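Local coordinates for putative endo-1,4-beta-xylanase (Bacteroides thetaiotaomicron VPI-5482, PDB 5MSX), which probably hydrolyses glycosidic bonds in plant pectin as a family 43 glycoside hydrolase, likely an arabinofuranosidase, and binds calcium, at residues H21-F25 with R349-V354; N101-Y107 with L177-I182; M114-V118 with K127-G131; R253-P258 with E305-D309. All coordinates share one frame; numbering follows the deposited sequence.

Contact 1 of 4, residues H21-F25 with R349-V354; sequences HNNPF and RTEYFV
At the seam where the N-terminal segment meets the F5/8 type C domain, beside the calcium site that includes Phe357 and Trp454, His21 and Val354 meet in a CH-pi contact: CG1 of Val354 lies 3.8 Å from the centroid of the His21 imidazole, over its face. An edge of the same imidazole is turned toward the Tyr352 ring in a T-shaped pair, planes 60° apart. No direct hydrogen bond crosses; three waters bridge instead, joining Asn22 O to Tyr352 N, Asn22 ND2 to Thr350 O, and Pro24 O to Arg349 NH1. Pro24 rests its CG 3.3 Å from Thr350 O. Asn23 OD1 accepts from Phe25 N in an Asx turn, and the Phe25 ring lies against strand 349-351. There CE1 of Phe25 sits over one face of the Arg349 guanidinium, 3.7 Å from its CZ, while Glu351 CG approaches the ring edge near CE2 at 3.9 Å. A bend at chi3 (-73°) turns a face of that guanidinium to the ring edge, and Glu278 pairs with its charge. With an alanine at Arg349, CE1 of Phe25 would probably lose the guanidinium face it sits over and Glu278 a charge partner. Glu351 forms salt bridges with Arg281 and Arg366.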
loop_
_atom_site.group_PDB
_atom_site.type_symbol
_atom_site.label_atom_id
_atom_site.label_comp_id
_atom_site.label_asym_id
_atom_site.label_seq_id
_atom_site.Cartn_x
_atom_site.Cartn_y
_atom_site.Cartn_z
ATOM N N HIS C 21 20.944 42.597 -27.570
ATOM C CA HIS C 21 21.666 42.807 -26.310
ATOM C C HIS C 21 21.979 41.399 -25.801
ATOM O O HIS C 21 21.197 40.482 -26.023
ATOM C CB HIS C 21 20.796 43.489 -25.254
ATOM C CG HIS C 21 20.577 44.954 -25.473
ATOM N ND1 HIS C 21 21.115 45.916 -24.638
ATOM C CD2 HIS C 21 19.833 45.619 -26.389
ATOM C CE1 HIS C 21 20.723 47.111 -25.042
ATOM N NE2 HIS C 21 19.953 46.958 -26.108
ATOM N N ASN C 22 23.097 41.235 -25.111
ATOM C CA ASN C 22 23.531 39.917 -24.656
ATOM C C ASN C 22 22.605 39.360 -23.526
ATOM O O ASN C 22 22.220 40.071 -22.571
ATOM C CB ASN C 22 25.008 39.954 -24.236
ATOM C CG ASN C 22 25.566 38.570 -23.886
ATOM O OD1 ASN C 22 25.724 37.719 -24.747
ATOM N ND2 ASN C 22 25.870 38.354 -22.607
ATOM N N ASN C 23 22.227 38.095 -23.711
ATOM C CA ASN C 23 21.503 37.279 -22.734
ATOM C C ASN C 23 22.413 36.151 -22.215
ATOM O O ASN C 23 22.516 35.094 -22.862
ATOM C CB ASN C 23 20.273 36.647 -23.371
ATOM C CG ASN C 23 19.581 35.651 -22.439
ATOM O OD1 ASN C 23 19.723 35.720 -21.213
ATOM N ND2 ASN C 23 18.800 34.755 -23.018
ATOM N N PRO C 24 23.049 36.357 -21.040
ATOM C CA PRO C 24 23.975 35.314 -20.566
ATOM C C PRO C 24 23.288 34.070 -19.950
ATOM O O PRO C 24 23.977 33.112 -19.613
ATOM C CB PRO C 24 24.864 36.041 -19.530
ATOM C CG PRO C 24 24.204 37.348 -19.225
ATOM C CD PRO C 24 23.063 37.568 -20.196
ATOM N N PHE C 25 21.961 34.100 -19.817
ATOM C CA PHE C 25 21.189 33.009 -19.227
ATOM C C PHE C 25 20.418 32.141 -20.217
ATOM O O PHE C 25 19.722 31.194 -19.798
ATOM C CB PHE C 25 20.267 33.587 -18.168
ATOM C CG PHE C 25 20.980 34.493 -17.237
ATOM C CD1 PHE C 25 21.930 33.985 -16.365
ATOM C CD2 PHE C 25 20.794 35.860 -17.296
ATOM C CE1 PHE C 25 22.650 34.824 -15.538
ATOM C CE2 PHE C 25 21.515 36.698 -16.479
ATOM C CZ PHE C 25 22.435 36.175 -15.587
ATOM N N ARG C 349 29.168 38.629 -14.611
ATOM C CA ARG C 349 28.135 38.757 -15.604
ATOM C C ARG C 349 27.274 39.963 -15.356
ATOM O O ARG C 349 27.172 40.460 -14.244
ATOM C CB ARG C 349 27.261 37.483 -15.610
ATOM C CG ARG C 349 28.084 36.249 -15.933
ATOM C CD ARG C 349 27.231 35.059 -16.325
ATOM N NE ARG C 349 26.538 34.465 -15.196
ATOM C CZ ARG C 349 26.017 33.233 -15.204
ATOM N NH1 ARG C 349 26.102 32.450 -16.298
ATOM N NH2 ARG C 349 25.407 32.776 -14.106
ATOM N N THR C 350 26.609 40.385 -16.418
ATOM C CA THR C 350 25.675 41.501 -16.388
ATOM C C THR C 350 24.361 41.055 -17.023
ATOM O O THR C 350 24.370 40.404 -18.068
ATOM C CB THR C 350 26.270 42.698 -17.166
ATOM O OG1 THR C 350 27.472 43.113 -16.502
ATOM C CG2 THR C 350 25.294 43.872 -17.199
ATOM N N GLU C 351 23.246 41.366 -16.365
ATOM C CA GLU C 351 21.917 41.136 -16.917
ATOM C C GLU C 351 21.311 42.471 -17.338
ATOM O O GLU C 351 21.310 43.424 -16.550
ATOM C CB GLU C 351 20.982 40.505 -15.897
ATOM C CG GLU C 351 19.658 40.089 -16.543
ATOM C CD GLU C 351 18.663 39.397 -15.598
ATOM O OE1 GLU C 351 18.902 39.315 -14.362
ATOM O OE2 GLU C 351 17.603 38.913 -16.110
ATOM N N TYR C 352 20.765 42.507 -18.548
ATOM C CA TYR C 352 20.024 43.653 -19.050
ATOM C C TYR C 352 18.548 43.313 -19.010
ATOM O O TYR C 352 18.159 42.129 -18.914
ATOM C CB TYR C 352 20.445 43.975 -20.487
ATOM C CG TYR C 352 21.905 44.352 -20.609
ATOM C CD1 TYR C 352 22.320 45.669 -20.384
ATOM C CD2 TYR C 352 22.882 43.397 -20.938
ATOM C CE1 TYR C 352 23.661 46.028 -20.460
ATOM C CE2 TYR C 352 24.233 43.747 -21.022
ATOM C CZ TYR C 352 24.615 45.060 -20.777
ATOM O OH TYR C 352 25.935 45.432 -20.862
ATOM N N PHE C 353 17.731 44.357 -19.130
ATOM C CA PHE C 353 16.296 44.272 -18.844
ATOM C C PHE C 353 15.448 44.880 -19.943
ATOM O O PHE C 353 14.330 45.329 -19.678
ATOM C CB PHE C 353 16.011 44.903 -17.483
ATOM C CG PHE C 353 16.674 44.184 -16.358
ATOM C CD1 PHE C 353 16.293 42.873 -16.032
ATOM C CD2 PHE C 353 17.716 44.779 -15.632
ATOM C CE1 PHE C 353 16.913 42.182 -14.997
ATOM C CE2 PHE C 353 18.343 44.086 -14.587
ATOM C CZ PHE C 353 17.940 42.778 -14.275
ATOM N N VAL C 354 15.962 44.837 -21.173
ATOM C CA VAL C 354 15.337 45.509 -22.302
ATOM C C VAL C 354 14.016 44.851 -22.748
ATOM O O VAL C 354 13.860 43.638 -22.600
ATOM C CB VAL C 354 16.297 45.689 -23.498
ATOM C CG1 VAL C 354 17.504 46.553 -23.091
ATOM C CG2 VAL C 354 16.733 44.367 -24.121
HETATM O O HOH W 1 21.071 40.269 -20.214
HETATM O O HOH W 2 25.532 40.344 -20.643
HETATM O O HOH W 3 26.676 32.957 -19.205
#

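Contact 2 of 4, residues N101-Y107 with L177-I182; sequences NGKYYIY and LNEDMI. With EDO (1,2-ethanediol), chain G.
Met181 is the bump of this contact, pushed from a tight turn into the hollow between Asn101, Tyr105 and Tyr107. Its CB stands almost exactly over the centre of the Tyr105 ring, 3.8 Å from the centroid and 5° off the ring normal, a CH-pi contact. With CG beside the backbone N (chi1 -61°) and further bends at chi2 and chi3, the thioether folds round: CG comes 3.9 Å from Asn101 ND2, and CE reaches 3.6 Å from Tyr107 OH. Ile98 and Ala100 of the adjoining strand 98-100 also pack on this methionine. On one flank Ile182 CG2 touches Tyr105 CE2 at 4.1 Å; on another, Leu177 CD2 packs against the end of Tyr107. The bump is presented by a type I beta turn from Asn178 to Met181, overlapped by an Asx turn in which Asp180 OD1 accepts from Ile182 N. The loop after strand 173-177 thereby meets strand 103-106 of another sheet, two blades of the five-bladed beta-propeller of family 43 enzymes. Tyr107 OH donates to Met181 O at 2.6 Å, lying in the carbonyl plane on a lone pair. Asn101 ND2 spends one N-H on Glu179 O (3.0 Å, 167°) and the other on Tyr105 OH, both partners close to its amide plane. A water spans Tyr105 OH and Asp180 O. Thus the carbonyls of three successive turn residues, Glu179, Asp180 and Met181, receive hydrogen bonds from an amide, a water and a phenol, so all three are satisfied while Met181 fills a hollow lined by aromatic rings and polar groups.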
loop_
_atom_site.group_PDB
_atom_site.type_symbol
_atom_site.label_atom_id
_atom_site.label_comp_id
_atom_site.label_asym_id
_atom_site.label_seq_id
_atom_site.Cartn_x
_atom_site.Cartn_y
_atom_site.Cartn_z
ATOM N N ASN C 101 0.521 2.338 -3.745
ATOM C CA ASN C 101 -0.736 2.102 -3.001
ATOM C C ASN C 101 -1.911 2.848 -3.606
ATOM O O ASN C 101 -2.732 3.372 -2.891
ATOM C CB ASN C 101 -0.579 2.516 -1.517
ATOM C CG ASN C 101 0.623 1.888 -0.864
ATOM O OD1 ASN C 101 0.845 0.683 -0.990
ATOM N ND2 ASN C 101 1.423 2.701 -0.172
ATOM N N GLY C 102 -1.930 2.968 -4.930
ATOM C CA GLY C 102 -2.988 3.680 -5.630
ATOM C C GLY C 102 -2.959 5.185 -5.489
ATOM O O GLY C 102 -3.922 5.820 -5.867
ATOM N N LYS C 103 -1.843 5.736 -4.988
ATOM C CA LYS C 103 -1.672 7.160 -4.642
ATOM C C LYS C 103 -0.330 7.716 -5.150
ATOM O O LYS C 103 0.568 6.967 -5.543
ATOM C CB LYS C 103 -1.637 7.337 -3.113
ATOM C CG LYS C 103 -2.866 6.904 -2.348
ATOM C CD LYS C 103 -4.095 7.621 -2.845
ATOM C CE LYS C 103 -5.312 7.240 -2.027
ATOM N NZ LYS C 103 -6.511 7.133 -2.911
ATOM N N TYR C 104 -0.194 9.031 -5.026
ATOM C CA TYR C 104 1.055 9.751 -5.285
ATOM C C TYR C 104 1.622 10.286 -3.978
ATOM O O TYR C 104 0.901 10.918 -3.190
ATOM C CB TYR C 104 0.805 10.885 -6.268
ATOM C CG TYR C 104 0.491 10.376 -7.635
ATOM C CD1 TYR C 104 1.507 10.059 -8.523
ATOM C CD2 TYR C 104 -0.848 10.123 -8.042
ATOM C CE1 TYR C 104 1.240 9.554 -9.783
ATOM C CE2 TYR C 104 -1.130 9.623 -9.328
ATOM C CZ TYR C 104 -0.075 9.337 -10.185
ATOM O OH TYR C 104 -0.300 8.835 -11.450
ATOM N N TYR C 105 2.899 10.005 -3.737
ATOM C CA TYR C 105 3.634 10.503 -2.577
ATOM C C TYR C 105 4.749 11.489 -3.031
ATOM O O TYR C 105 5.355 11.302 -4.079
ATOM C CB TYR C 105 4.257 9.353 -1.811
ATOM C CG TYR C 105 3.277 8.375 -1.220
ATOM C CD1 TYR C 105 2.747 7.319 -1.994
ATOM C CD2 TYR C 105 2.895 8.471 0.116
ATOM C CE1 TYR C 105 1.855 6.405 -1.447
ATOM C CE2 TYR C 105 1.983 7.565 0.672
ATOM C CZ TYR C 105 1.475 6.542 -0.110
ATOM O OH TYR C 105 0.596 5.665 0.436
ATOM N N ILE C 106 4.997 12.520 -2.231
ATOM C CA ILE C 106 6.060 13.459 -2.486
ATOM C C ILE C 106 6.725 13.798 -1.164
ATOM O O ILE C 106 6.082 13.748 -0.110
ATOM C CB ILE C 106 5.522 14.681 -3.267
ATOM C CG1 ILE C 106 6.661 15.405 -4.004
ATOM C CG2 ILE C 106 4.705 15.599 -2.357
ATOM C CD1 ILE C 106 6.162 16.277 -5.134
ATOM N N TYR C 107 8.028 14.068 -1.203
ATOM C CA TYR C 107 8.827 14.217 0.000
ATOM C C TYR C 107 9.653 15.539 -0.010
ATOM O O TYR C 107 10.870 15.530 -0.228
ATOM C CB TYR C 107 9.708 13.004 0.184
ATOM C CG TYR C 107 8.959 11.683 0.151
ATOM C CD1 TYR C 107 8.562 11.120 -1.053
ATOM C CD2 TYR C 107 8.633 11.002 1.325
ATOM C CE1 TYR C 107 7.875 9.918 -1.103
ATOM C CE2 TYR C 107 7.950 9.784 1.288
ATOM C CZ TYR C 107 7.580 9.251 0.062
ATOM O OH TYR C 107 6.902 8.072 -0.040
ATOM N N LEU C 177 12.503 2.118 2.864
ATOM C CA LEU C 177 11.233 2.737 3.148
ATOM C C LEU C 177 10.194 1.616 3.173
ATOM O O LEU C 177 10.197 0.726 2.311
ATOM C CB LEU C 177 10.933 3.738 2.044
ATOM C CG LEU C 177 9.902 4.839 2.199
ATOM C CD1 LEU C 177 10.199 5.736 3.419
ATOM C CD2 LEU C 177 9.835 5.668 0.905
ATOM N N ASN C 178 9.308 1.642 4.162
ATOM C CA ASN C 178 8.234 0.628 4.265
ATOM C C ASN C 178 7.175 0.770 3.182
ATOM O O ASN C 178 7.085 1.812 2.540
ATOM C CB ASN C 178 7.578 0.685 5.654
ATOM C CG ASN C 178 8.560 0.398 6.777
ATOM O OD1 ASN C 178 8.326 0.745 7.926
ATOM N ND2 ASN C 178 9.660 -0.236 6.449
ATOM N N GLU C 179 6.336 -0.260 3.025
ATOM C CA GLU C 179 5.271 -0.276 2.004
ATOM C C GLU C 179 4.233 0.801 2.185
ATOM O O GLU C 179 3.622 1.232 1.208
ATOM C CB GLU C 179 4.530 -1.621 1.933
ATOM C CG GLU C 179 5.424 -2.841 1.779
ATOM C CD GLU C 179 5.712 -3.495 3.116
ATOM O OE1 GLU C 179 6.532 -2.931 3.890
ATOM O OE2 GLU C 179 5.101 -4.555 3.398
ATOM N N ASP C 180 4.018 1.238 3.418
ATOM C CA ASP C 180 3.211 2.438 3.659
ATOM C C ASP C 180 3.855 3.746 3.069
ATOM O O ASP C 180 3.201 4.785 3.048
ATOM C CB ASP C 180 2.885 2.608 5.168
ATOM C CG ASP C 180 4.126 2.874 6.040
ATOM O OD1 ASP C 180 5.228 3.120 5.519
ATOM O OD2 ASP C 180 4.003 2.818 7.275
ATOM N N MET C 181 5.131 3.688 2.663
ATOM C CA MET C 181 5.847 4.809 2.003
ATOM C C MET C 181 6.081 6.054 2.890
ATOM O O MET C 181 6.417 7.141 2.381
ATOM C CB MET C 181 5.131 5.197 0.697
ATOM C CG MET C 181 5.073 4.059 -0.318
ATOM S SD MET C 181 6.711 3.556 -0.909
ATOM C CE MET C 181 7.018 4.984 -1.962
ATOM N N ILE C 182 5.877 5.906 4.208
ATOM C CA ILE C 182 6.058 7.002 5.135
ATOM C C ILE C 182 6.935 6.682 6.345
ATOM O O ILE C 182 7.274 7.572 7.101
ATOM C CB ILE C 182 4.697 7.581 5.553
ATOM C CG1 ILE C 182 3.869 6.590 6.354
ATOM C CG2 ILE C 182 3.901 7.980 4.319
ATOM C CD1 ILE C 182 2.536 7.181 6.769
HETATM C C1 EDO G . 1.175 5.812 -12.545
HETATM O O1 EDO G . 1.373 7.206 -12.733
HETATM C C2 EDO G . 0.404 5.356 -13.763
HETATM O O2 EDO G . -0.769 6.174 -13.936
HETATM O O HOH W 4 0.722 5.270 3.162
#

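Contact 3 of 4, residues M114-V118 with K127-G131; sequences MYPAV and KLARG. With EDO (1,2-ethanediol), chain Q.
Tyr115 opens the contact through its CB, which lies 3.6 Å from Leu128 CD2; the same methyl touches CG and CD2 of the ring obliquely. Leu128 starts away from the opposing segment, but with CD1 anti to CA (chi2 -178°) its other branch, CD2, comes back against the tyrosine. At Pro116 the carbonyl oxygen accepts from Ala129 N (3.0 Å), the donor tilted 34° from the carbonyl plane, while the proline ring packs through CB on Ala129 CB and offers CG to one face of the Arg130 guanidinium. Ala117 forms an antiparallel non-hydrogen-bonded pair with Leu128, their CA atoms 4.3 Å apart, and its CA makes a C-H...O contact of 3.2 Å with Lys127 O. Val118 and Lys127 then form a hydrogen-bonded pair: Val118 N gives to Lys127 O at 2.9 Å and Lys127 N to Val118 O at 3.0 Å. Val118 CG1 packs 4.0 Å from Ala129 CB. These two pairs belong to a beta hairpin, strand 113-119 returning as strand 127-128. Past its short return strand, Arg130 turns its guanidinium to the carbonyls of Ile182 and Thr143, and Ala129 O accepts from Lys208 of the third subunit. Strand 127-128 borders strand 113-119, which in turn pairs with strand 109-110 and with strand 103-106, whose Ile106 and Tyr105 pack on Ala117 and Val118.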
loop_
_atom_site.group_PDB
_atom_site.type_symbol
_atom_site.label_atom_id
_atom_site.label_comp_id
_atom_site.label_asym_id
_atom_site.label_seq_id
_atom_site.Cartn_x
_atom_site.Cartn_y
_atom_site.Cartn_z
ATOM N N MET C 114 12.368 17.302 6.187
ATOM C CA MET C 114 11.650 16.455 5.244
ATOM C C MET C 114 10.339 15.947 5.849
ATOM O O MET C 114 10.344 15.526 7.005
ATOM C CB MET C 114 12.526 15.285 4.841
ATOM C CG MET C 114 13.762 15.745 4.061
ATOM S SD MET C 114 14.859 14.396 3.651
ATOM C CE MET C 114 15.224 13.672 5.261
ATOM N N TYR C 115 9.273 15.979 5.045
ATOM C CA TYR C 115 7.954 15.424 5.358
ATOM C C TYR C 115 7.413 14.569 4.210
ATOM O O TYR C 115 7.537 14.954 3.048
ATOM C CB TYR C 115 6.920 16.532 5.563
ATOM C CG TYR C 115 7.214 17.418 6.731
ATOM C CD1 TYR C 115 8.123 18.469 6.616
ATOM C CD2 TYR C 115 6.570 17.215 7.965
ATOM C CE1 TYR C 115 8.414 19.275 7.703
ATOM C CE2 TYR C 115 6.827 18.027 9.049
ATOM C CZ TYR C 115 7.754 19.053 8.932
ATOM O OH TYR C 115 8.027 19.852 10.024
ATOM N N PRO C 116 6.746 13.447 4.542
ATOM C CA PRO C 116 5.956 12.710 3.555
ATOM C C PRO C 116 4.576 13.312 3.333
ATOM O O PRO C 116 3.873 13.634 4.288
ATOM C CB PRO C 116 5.847 11.324 4.181
ATOM C CG PRO C 116 5.873 11.566 5.657
ATOM C CD PRO C 116 6.722 12.791 5.867
ATOM N N ALA C 117 4.200 13.479 2.070
ATOM C CA ALA C 117 2.902 14.002 1.700
ATOM C C ALA C 117 2.274 13.067 0.683
ATOM O O ALA C 117 2.992 12.328 -0.001
ATOM C CB ALA C 117 3.022 15.410 1.138
ATOM N N VAL C 118 0.946 13.109 0.572
ATOM C CA VAL C 118 0.208 12.150 -0.263
ATOM C C VAL C 118 -0.968 12.809 -0.931
ATOM O O VAL C 118 -1.543 13.724 -0.373
ATOM C CB VAL C 118 -0.266 10.923 0.573
ATOM C CG1 VAL C 118 -1.214 11.346 1.704
ATOM C CG2 VAL C 118 -0.901 9.858 -0.324
ATOM N N LYS C 127 -1.459 16.334 1.053
ATOM C CA LYS C 127 -1.565 16.564 2.494
ATOM C C LYS C 127 -0.468 15.825 3.186
ATOM O O LYS C 127 0.005 14.818 2.671
ATOM C CB LYS C 127 -2.881 16.003 3.053
ATOM C CG LYS C 127 -4.142 16.680 2.590
ATOM C CD LYS C 127 -5.339 16.098 3.336
ATOM C CE LYS C 127 -6.553 16.001 2.428
ATOM N NZ LYS C 127 -6.951 17.328 1.863
ATOM N N LEU C 128 -0.082 16.264 4.372
ATOM C CA LEU C 128 0.830 15.448 5.180
ATOM C C LEU C 128 0.229 14.037 5.337
ATOM O O LEU C 128 -0.981 13.888 5.513
ATOM C CB LEU C 128 1.097 16.071 6.534
ATOM C CG LEU C 128 2.044 17.269 6.564
ATOM C CD1 LEU C 128 2.250 17.732 7.991
ATOM C CD2 LEU C 128 3.381 16.902 5.940
ATOM N N ALA C 129 1.083 13.026 5.192
ATOM C CA ALA C 129 0.662 11.626 5.187
ATOM C C ALA C 129 0.495 11.071 6.599
ATOM O O ALA C 129 -0.260 10.125 6.795
ATOM C CB ALA C 129 1.655 10.790 4.410
ATOM N N ARG C 130 1.231 11.655 7.545
ATOM C CA ARG C 130 1.153 11.367 8.967
ATOM C C ARG C 130 0.744 12.623 9.721
ATOM O O ARG C 130 1.103 13.727 9.311
ATOM C CB ARG C 130 2.527 10.970 9.509
ATOM C CG ARG C 130 2.938 9.583 9.125
ATOM C CD ARG C 130 3.904 8.963 10.116
ATOM N NE ARG C 130 5.229 8.871 9.536
ATOM C CZ ARG C 130 6.198 9.763 9.672
ATOM N NH1 ARG C 130 6.032 10.866 10.403
ATOM N NH2 ARG C 130 7.358 9.536 9.069
ATOM N N GLY C 131 0.004 12.444 10.823
ATOM C CA GLY C 131 -0.279 13.533 11.774
ATOM C C GLY C 131 -1.303 14.490 11.218
ATOM O O GLY C 131 -1.913 14.213 10.180
HETATM C C1 EDO Q . -0.415 9.485 12.672
HETATM O O1 EDO Q . -1.070 9.674 11.407
HETATM C C2 EDO Q . -1.364 9.877 13.803
HETATM O O2 EDO Q . -1.740 11.264 13.769
#

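Contact 4 of 4, residues R253-P258 with E305-D309; sequences RGIFGP and ELTMD. With EDO (1,2-ethanediol), chain B.
Arg253 reaches across to the 305-309 loop with its guanidinium and grips two acceptors there. NH1 donates to Leu306 O at 2.7 Å and 166°; this oxygen lies in the guanidinium plane, although the donor stands above the plane of the carbonyl. Both NH1 and NH2 also converge end-on on a single carboxylate oxygen, Glu305 OE1, at 3.2 and 3.0 Å, forming a salt bridge with the two flat groups turned 44° apart. The extended arginine chain from CG to NE makes this span possible. Glu305 N is satisfied in turn by O2 of an ethanediol, probably from the crystallisation liquor. Both segments are irregular loops whose side chains pack on strand 272-278 of the beta-propeller: Gly254 and Ile255 together face Asn250 in a G1 beta bulge, and Thr307 OG1 accepts from Asp309 N in an ST turn, with Asn291 as a further partner of that hydroxyl. Next to the polar pairings, Ile255 CD1 lies 3.5 Å from Thr307 CA and 3.9 Å from Leu306 CB, while its CG1 slides past Met308 CG. Leu306 CD1 in turn meets Pro258 CG at 3.7 Å. An alanine at Ile255 would probably open a gap between Leu306 and Met308 and deprive both of an apolar neighbour. Asn250 OD1 takes the backbone N-H of Arg253, and Glu278 OE1 that of Phe256.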
loop_
_atom_site.group_PDB
_atom_site.type_symbol
_atom_site.label_atom_id
_atom_site.label_comp_id
_atom_site.label_asym_id
_atom_site.label_seq_id
_atom_site.Cartn_x
_atom_site.Cartn_y
_atom_site.Cartn_z
ATOM N N ARG C 253 31.649 28.315 -22.087
ATOM C CA ARG C 253 30.224 28.515 -22.364
ATOM C C ARG C 253 29.515 29.392 -21.355
ATOM O O ARG C 253 28.353 29.702 -21.529
ATOM C CB ARG C 253 29.497 27.176 -22.498
ATOM C CG ARG C 253 29.934 26.425 -23.746
ATOM C CD ARG C 253 29.194 25.122 -23.929
ATOM N NE ARG C 253 29.992 24.201 -24.737
ATOM C CZ ARG C 253 29.899 22.868 -24.744
ATOM N NH1 ARG C 253 29.041 22.213 -23.966
ATOM N NH2 ARG C 253 30.708 22.166 -25.538
ATOM N N GLY C 254 30.197 29.842 -20.324
ATOM C CA GLY C 254 29.557 30.717 -19.320
ATOM C C GLY C 254 28.469 29.989 -18.508
ATOM O O GLY C 254 27.381 30.549 -18.278
ATOM N N ILE C 255 28.760 28.749 -18.088
ATOM C CA ILE C 255 27.813 27.932 -17.299
ATOM C C ILE C 255 28.449 27.568 -15.970
ATOM O O ILE C 255 29.372 26.765 -15.930
ATOM C CB ILE C 255 27.351 26.683 -18.079
ATOM C CG1 ILE C 255 26.574 27.137 -19.332
ATOM C CG2 ILE C 255 26.468 25.766 -17.205
ATOM C CD1 ILE C 255 26.437 26.067 -20.395
ATOM N N PHE C 256 27.958 28.192 -14.897
ATOM C CA PHE C 256 28.578 28.143 -13.577
ATOM C C PHE C 256 27.748 27.338 -12.569
ATOM O O PHE C 256 26.544 27.573 -12.411
ATOM C CB PHE C 256 28.756 29.573 -13.046
ATOM C CG PHE C 256 29.739 30.392 -13.836
ATOM C CD1 PHE C 256 29.324 31.129 -14.942
ATOM C CD2 PHE C 256 31.084 30.415 -13.484
ATOM C CE1 PHE C 256 30.236 31.883 -15.679
ATOM C CE2 PHE C 256 32.003 31.159 -14.223
ATOM C CZ PHE C 256 31.575 31.907 -15.309
ATOM N N GLY C 257 28.404 26.402 -11.889
ATOM C CA GLY C 257 27.830 25.734 -10.729
ATOM C C GLY C 257 26.607 24.912 -11.094
ATOM O O GLY C 257 25.520 25.192 -10.590
ATOM N N PRO C 258 26.773 23.920 -12.004
ATOM C CA PRO C 258 25.693 23.019 -12.405
ATOM C C PRO C 258 25.334 22.006 -11.332
ATOM O O PRO C 258 25.811 20.855 -11.342
ATOM C CB PRO C 258 26.239 22.338 -13.664
ATOM C CG PRO C 258 27.678 22.317 -13.456
ATOM C CD PRO C 258 27.997 23.640 -12.780
ATOM N N GLU C 305 27.658 17.462 -21.504
ATOM C CA GLU C 305 28.037 18.608 -22.322
ATOM C C GLU C 305 26.985 19.684 -22.039
ATOM O O GLU C 305 25.855 19.580 -22.501
ATOM C CB GLU C 305 28.061 18.229 -23.812
ATOM C CG GLU C 305 29.277 17.380 -24.212
ATOM C CD GLU C 305 30.571 18.194 -24.260
ATOM O OE1 GLU C 305 30.517 19.445 -24.362
ATOM O OE2 GLU C 305 31.664 17.597 -24.207
ATOM N N LEU C 306 27.343 20.684 -21.242
ATOM C CA LEU C 306 26.370 21.661 -20.786
ATOM C C LEU C 306 26.182 22.783 -21.820
ATOM O O LEU C 306 27.144 23.294 -22.377
ATOM C CB LEU C 306 26.792 22.256 -19.438
ATOM C CG LEU C 306 27.064 21.238 -18.334
ATOM C CD1 LEU C 306 27.804 21.907 -17.177
ATOM C CD2 LEU C 306 25.790 20.566 -17.845
ATOM N N THR C 307 24.935 23.142 -22.067
ATOM C CA THR C 307 24.572 24.310 -22.845
ATOM C C THR C 307 23.395 24.959 -22.133
ATOM O O THR C 307 22.696 24.310 -21.339
ATOM C CB THR C 307 24.129 23.969 -24.293
ATOM O OG1 THR C 307 22.783 23.469 -24.283
ATOM C CG2 THR C 307 25.064 22.903 -24.970
ATOM N N MET C 308 23.145 26.212 -22.468
ATOM C CA MET C 308 21.882 26.835 -22.137
ATOM C C MET C 308 20.883 26.859 -23.309
ATOM O O MET C 308 20.016 27.729 -23.343
ATOM C CB MET C 308 22.131 28.243 -21.611
ATOM C CG MET C 308 23.015 28.275 -20.367
ATOM S SD MET C 308 23.244 29.992 -19.936
ATOM C CE MET C 308 23.697 29.942 -18.208
ATOM N N ASP C 309 20.984 25.905 -24.239
ATOM C CA ASP C 309 20.113 25.871 -25.428
ATOM C C ASP C 309 18.877 25.017 -25.225
ATOM O O ASP C 309 17.913 25.231 -25.914
ATOM C CB ASP C 309 20.871 25.363 -26.647
ATOM C CG ASP C 309 22.076 26.214 -26.969
ATOM O OD1 ASP C 309 21.966 27.446 -26.852
ATOM O OD2 ASP C 309 23.140 25.672 -27.336
HETATM C C1 EDO B . 26.545 13.076 -22.297
HETATM O O1 EDO B . 26.369 12.998 -20.863
HETATM C C2 EDO B . 26.746 14.442 -22.928
HETATM O O2 EDO B . 25.652 15.365 -22.625
#

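From the N terminus, residues 21-25 open the longest loop, which contact 1 closes only at 349-354, so the other three contacts nest inside it. Contact 2 opens next at 101-107 and closes at 177-182, enclosing the short hairpin of contact 3; the two share a sheet through strands 103-106 and 113-119 and meet where Ile182 packs on Ala129. Contact 4 follows in series, its loop running from 253-258 to 305-309. It touches contact 1, with Arg349 beside Gly254 and Phe256 and Met308 against Pro24, joining the 253-258 and 305-309 loops to the F5/8 type C side. Contacts 2 and 3 lie across the chain's centre from this pair.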